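Local coordinates for N-acylhomoserine lactone dependent regulatory protein (Burkholderia cenocepacia, PDB 5L10) that probably acts as a LuxR-family transcription factor, binding DNA in response to N-acylhomoserine lactones, and is represented here by its ligand-binding domain, at residues R64-E67 / H68-K72; P140-A143 / D144-S147. All coordinates share one frame; numbering follows the deposited sequence.

Contact 1. Residues R64-E67 / H68-K72; sequences REWE and HRYVK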
loop_
_atom_site.group_PDB
_atom_site.type_symbol
_atom_site.label_atom_id
_atom_site.label_comp_id
_atom_site.label_asym_id
_atom_site.label_seq_id
_atom_site.Cartn_x
_atom_site.Cartn_y
_atom_site.Cartn_z
ATOM N N ARG A 64 7.801 24.774 8.208
ATOM C CA ARG A 64 7.282 24.810 9.570
ATOM C C ARG A 64 6.120 25.788 9.691
ATOM O O ARG A 64 5.145 25.520 10.402
ATOM C CB ARG A 64 8.403 25.175 10.541
ATOM C CG ARG A 64 8.180 24.676 11.955
ATOM C CD ARG A 64 9.480 24.690 12.744
ATOM N NE ARG A 64 10.626 24.319 11.915
ATOM C CZ ARG A 64 10.992 23.067 11.651
ATOM N NH1 ARG A 64 10.299 22.050 12.147
ATOM N NH2 ARG A 64 12.050 22.831 10.886
ATOM N N GLU A 65 6.198 26.924 8.994
ATOM C CA GLU A 65 5.133 27.915 9.095
ATOM C C GLU A 65 3.829 27.403 8.492
ATOM O O GLU A 65 2.746 27.810 8.929
ATOM C CB GLU A 65 5.570 29.225 8.434
ATOM C CG GLU A 65 4.515 30.331 8.433
ATOM C CD GLU A 65 4.237 30.924 9.807
ATOM O OE1 GLU A 65 4.976 30.618 10.766
ATOM O OE2 GLU A 65 3.269 31.709 9.921
ATOM N N TRP A 66 3.901 26.499 7.512
ATOM C CA TRP A 66 2.676 25.913 6.976
ATOM C C TRP A 66 1.978 25.054 8.020
ATOM O O TRP A 66 0.759 25.155 8.205
ATOM C CB TRP A 66 2.971 25.084 5.730
ATOM C CG TRP A 66 1.749 24.376 5.216
ATOM C CD1 TRP A 66 0.714 24.929 4.513
ATOM C CD2 TRP A 66 1.430 22.988 5.371
ATOM N NE1 TRP A 66 -0.225 23.971 4.219
ATOM C CE2 TRP A 66 0.191 22.771 4.732
ATOM C CE3 TRP A 66 2.071 21.909 5.985
ATOM C CZ2 TRP A 66 -0.418 21.516 4.692
ATOM C CZ3 TRP A 66 1.465 20.665 5.942
ATOM C CH2 TRP A 66 0.234 20.480 5.301
ATOM N N GLU A 67 2.731 24.188 8.704
ATOM C CA GLU A 67 2.133 23.384 9.762
ATOM C C GLU A 67 1.613 24.265 10.890
ATOM O O GLU A 67 0.535 24.009 11.440
ATOM C CB GLU A 67 3.140 22.368 10.300
ATOM C CG GLU A 67 2.579 21.517 11.432
ATOM C CD GLU A 67 3.613 20.608 12.066
ATOM O OE1 GLU A 67 4.750 20.536 11.551
ATOM O OE2 GLU A 67 3.284 19.960 13.083
ATOM N N HIS A 68 2.361 25.316 11.240
ATOM C CA HIS A 68 1.923 26.226 12.294
ATOM C C HIS A 68 0.565 26.833 11.972
ATOM O O HIS A 68 -0.296 26.951 12.852
ATOM C CB HIS A 68 2.963 27.326 12.507
ATOM C CG HIS A 68 2.503 28.428 13.411
ATOM N ND1 HIS A 68 2.625 28.367 14.784
ATOM C CD2 HIS A 68 1.922 29.620 13.139
ATOM C CE1 HIS A 68 2.140 29.475 15.317
ATOM N NE2 HIS A 68 1.707 30.252 14.341
ATOM N N ARG A 69 0.351 27.225 10.715
ATOM C CA ARG A 69 -0.946 27.762 10.327
ATOM C C ARG A 69 -1.972 26.655 10.139
ATOM O O ARG A 69 -3.163 26.869 10.395
ATOM C CB ARG A 69 -0.797 28.606 9.062
ATOM C CG ARG A 69 0.108 29.809 9.274
ATOM C CD ARG A 69 0.760 30.256 7.987
ATOM N NE ARG A 69 -0.171 30.948 7.106
ATOM C CZ ARG A 69 -0.357 32.263 7.110
ATOM N NH1 ARG A 69 0.323 33.024 7.956
ATOM N NH2 ARG A 69 -1.221 32.817 6.270
ATOM N N TYR A 70 -1.526 25.469 9.715
ATOM C CA TYR A 70 -2.404 24.304 9.683
ATOM C C TYR A 70 -2.975 24.000 11.064
ATOM O O TYR A 70 -4.100 23.501 11.177
ATOM C CB TYR A 70 -1.634 23.095 9.141
ATOM C CG TYR A 70 -2.488 21.875 8.869
ATOM C CD1 TYR A 70 -3.022 21.645 7.608
ATOM C CD2 TYR A 70 -2.747 20.948 9.868
ATOM C CE1 TYR A 70 -3.802 20.533 7.357
ATOM C CE2 TYR A 70 -3.522 19.835 9.627
ATOM C CZ TYR A 70 -4.047 19.632 8.370
ATOM O OH TYR A 70 -4.819 18.519 8.130
ATOM N N VAL A 71 -2.226 24.301 12.122
ATOM C CA VAL A 71 -2.671 24.014 13.481
ATOM C C VAL A 71 -3.529 25.142 14.037
ATOM O O VAL A 71 -4.638 24.904 14.522
ATOM C CB VAL A 71 -1.453 23.733 14.388
ATOM C CG1 VAL A 71 -1.871 23.704 15.848
ATOM C CG2 VAL A 71 -0.799 22.413 14.005
ATOM N N LYS A 72 -3.040 26.385 13.971
ATOM C CA LYS A 72 -3.756 27.497 14.590
ATOM C C LYS A 72 -5.068 27.814 13.882
ATOM O O LYS A 72 -5.972 28.378 14.508
ATOM C CB LYS A 72 -2.870 28.746 14.641
ATOM C CG LYS A 72 -2.817 29.541 13.347
ATOM C CD LYS A 72 -1.906 30.756 13.464
ATOM C CE LYS A 72 -2.494 31.808 14.386
ATOM N NZ LYS A 72 -1.689 33.065 14.392
#
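Arg64 O accepts the amide of His68, with N and O 2.9 Å apart. This is the first of four i to i+4 bonds between 64-67 and 68-72, all in one helix.

Glu65 O takes Arg69 N at 3.0 Å. Its side chain also meets Arg69. CG of Glu65 is anti to the backbone N, and the bend at chi2 (70°) turns the carboxylate along the helix surface. Glu65 OE2 lies 3.8 Å from Arg69 NH1, at the edge of the guanidinium and near its plane. It also touches Arg69 CD, at 3.5 Å. This salt bridge is long; the stronger partner of Arg69 is Asp108. The Glu65 carboxylate also runs beside the His68 ring, with OE1 4.0 Å from CD2.

Trp66 O accepts Tyr70 N at 2.8 Å. The two aromatic side chains lie side by side and point the same way. Trp66 CZ2 reaches Tyr70 CD1 at 3.9 Å, and the ring planes meet obliquely at 44°.

Glu67 O accepts Val71 N at 2.9 Å, with Val71 CG2 packed near the same oxygen. Glu67 OE1 bonds outside the turn, to His62.

Trp66 and Tyr70 lie on the side of the helix that meets the rest of the domain. Trp66 touches Ala109 of helix 103-111 and Phe112 and Met114 of the nearby loop. Tyr70 packs on Phe105 of helix 103-111 and on Met56 and Ile58 of strand 56-60, and its OH bonds Asp79. The aromatic pair thus joins helix 64-72 to a neighbouring helix, while Tyr70 also ties it to strand 56-60 of the sheet.

Contact 2. Residues P140-A143 / D144-S147; sequences PLDA and DEIS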
loop_
_atom_site.group_PDB
_atom_site.type_symbol
_atom_site.label_atom_id
_atom_site.label_comp_id
_atom_site.label_asym_id
_atom_site.label_seq_id
_atom_site.Cartn_x
_atom_site.Cartn_y
_atom_site.Cartn_z
ATOM N N PRO A 140 3.209 21.594 -11.810
ATOM C CA PRO A 140 2.302 20.445 -11.733
ATOM C C PRO A 140 2.687 19.388 -12.757
ATOM O O PRO A 140 3.182 19.695 -13.843
ATOM C CB PRO A 140 0.930 21.053 -12.049
ATOM C CG PRO A 140 1.240 22.309 -12.817
ATOM C CD PRO A 140 2.525 22.821 -12.253
ATOM N N LEU A 141 2.458 18.127 -12.399
ATOM C CA LEU A 141 2.802 17.028 -13.295
ATOM C C LEU A 141 1.805 16.933 -14.444
ATOM O O LEU A 141 0.589 16.945 -14.228
ATOM C CB LEU A 141 2.844 15.706 -12.529
ATOM C CG LEU A 141 3.976 15.500 -11.524
ATOM C CD1 LEU A 141 3.674 14.328 -10.600
ATOM C CD2 LEU A 141 5.282 15.270 -12.257
ATOM N N ASP A 142 2.320 16.842 -15.670
ATOM C CA ASP A 142 1.461 16.496 -16.792
ATOM C C ASP A 142 1.091 15.019 -16.717
ATOM O O ASP A 142 1.753 14.219 -16.050
ATOM C CB ASP A 142 2.137 16.811 -18.130
ATOM C CG ASP A 142 3.490 16.142 -18.276
ATOM O OD1 ASP A 142 4.415 16.518 -17.529
ATOM O OD2 ASP A 142 3.637 15.254 -19.143
ATOM N N ALA A 143 0.011 14.663 -17.416
ATOM C CA ALA A 143 -0.501 13.298 -17.354
ATOM C C ALA A 143 0.552 12.271 -17.758
ATOM O O ALA A 143 0.560 11.153 -17.230
ATOM C CB ALA A 143 -1.737 13.165 -18.241
ATOM N N ASP A 144 1.443 12.628 -18.685
ATOM C CA ASP A 144 2.482 11.698 -19.113
ATOM C C ASP A 144 3.492 11.436 -18.003
ATOM O O ASP A 144 4.024 10.324 -17.902
ATOM C CB ASP A 144 3.179 12.241 -20.360
ATOM C CG ASP A 144 3.766 11.145 -21.226
ATOM O OD1 ASP A 144 2.981 10.391 -21.840
ATOM O OD2 ASP A 144 5.009 11.046 -21.306
ATOM N N GLU A 145 3.772 12.441 -17.168
ATOM C CA GLU A 145 4.642 12.225 -16.015
ATOM C C GLU A 145 3.912 11.473 -14.910
ATOM O O GLU A 145 4.522 10.682 -14.182
ATOM C CB GLU A 145 5.171 13.560 -15.488
ATOM C CG GLU A 145 6.327 14.148 -16.283
ATOM C CD GLU A 145 6.810 15.469 -15.707
ATOM O OE1 GLU A 145 5.962 16.254 -15.232
ATOM O OE2 GLU A 145 8.035 15.719 -15.717
ATOM N N ILE A 146 2.608 11.719 -14.763
ATOM C CA ILE A 146 1.822 10.974 -13.784
ATOM C C ILE A 146 1.812 9.492 -14.129
ATOM O O ILE A 146 1.989 8.633 -13.257
ATOM C CB ILE A 146 0.393 11.542 -13.698
ATOM C CG1 ILE A 146 0.424 12.995 -13.227
ATOM C CG2 ILE A 146 -0.455 10.700 -12.762
ATOM C CD1 ILE A 146 -0.942 13.635 -13.157
ATOM N N SER A 147 1.620 9.171 -15.411
ATOM C CA SER A 147 1.586 7.776 -15.839
ATOM C C SER A 147 2.862 7.040 -15.448
ATOM O O SER A 147 2.805 5.913 -14.941
ATOM C CB SER A 147 1.364 7.706 -17.350
ATOM O OG SER A 147 1.670 6.419 -17.854
#
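Asp142 and Glu145 meet where the chain enters helix 143-169, and backbone bonds carry most of the contact. Asp142 O accepts Ile146 N at 2.9 Å. The same oxygen receives a weak second bond from Glu145 N. One residue on, Ala143 O takes Ser147 N, also at 2.9 Å.

The capping bond comes from a side chain. Asp142 holds the N-cap position, and its OD2 accepts Glu145 N at 3.4 Å, with an N-H...O angle of 137°. The bond is weak. With chi1 at 55°, CG sits between the backbone N and the carbonyl carbon, which brings the carboxylate over the first turn. OD2 also lies beside Asp144 CB.

Three acidic side chains, Asp142, Asp144 and Glu145, gather here. The close approach of the Asp142 and Glu145 carboxylates is uncertain at this resolution. The positive end of the helix dipole may offset part of this negative charge.

Apolar contact falls to Leu141. Its CB meets Ile146 CG1 at 3.7 Å, and its CD2 lies 3.7 Å from Glu145 CB. The Leu141 and Glu145 side chains cross at about a right angle.

Ser147 OG hydrogen-bonds His10 of the second subunit. The whole is a helix N-terminus with an aspartate N-cap, at the start of the long last helix of this autoinducer-binding domain.

In the fold
Both contacts are local and lie toward the surface of the same domain, with centres 29 Å apart and nearest atoms about 17 Å apart. They share no helix or strand. Contact 1 lies within a short helix, and contact 2 marks the start of a long one. Tyr70 in contact 1 is buried, whereas no touching residue of contact 2 is. Their chemistry differs accordingly. Contact 1 combines an aromatic pair, one ring of it buried, with a long acid-base pair. Contact 2 gathers acidic groups around the amides of a helix start. Contact 1 ties its helix to elements of its own chain, while contact 2 reaches the second subunit through Ser147.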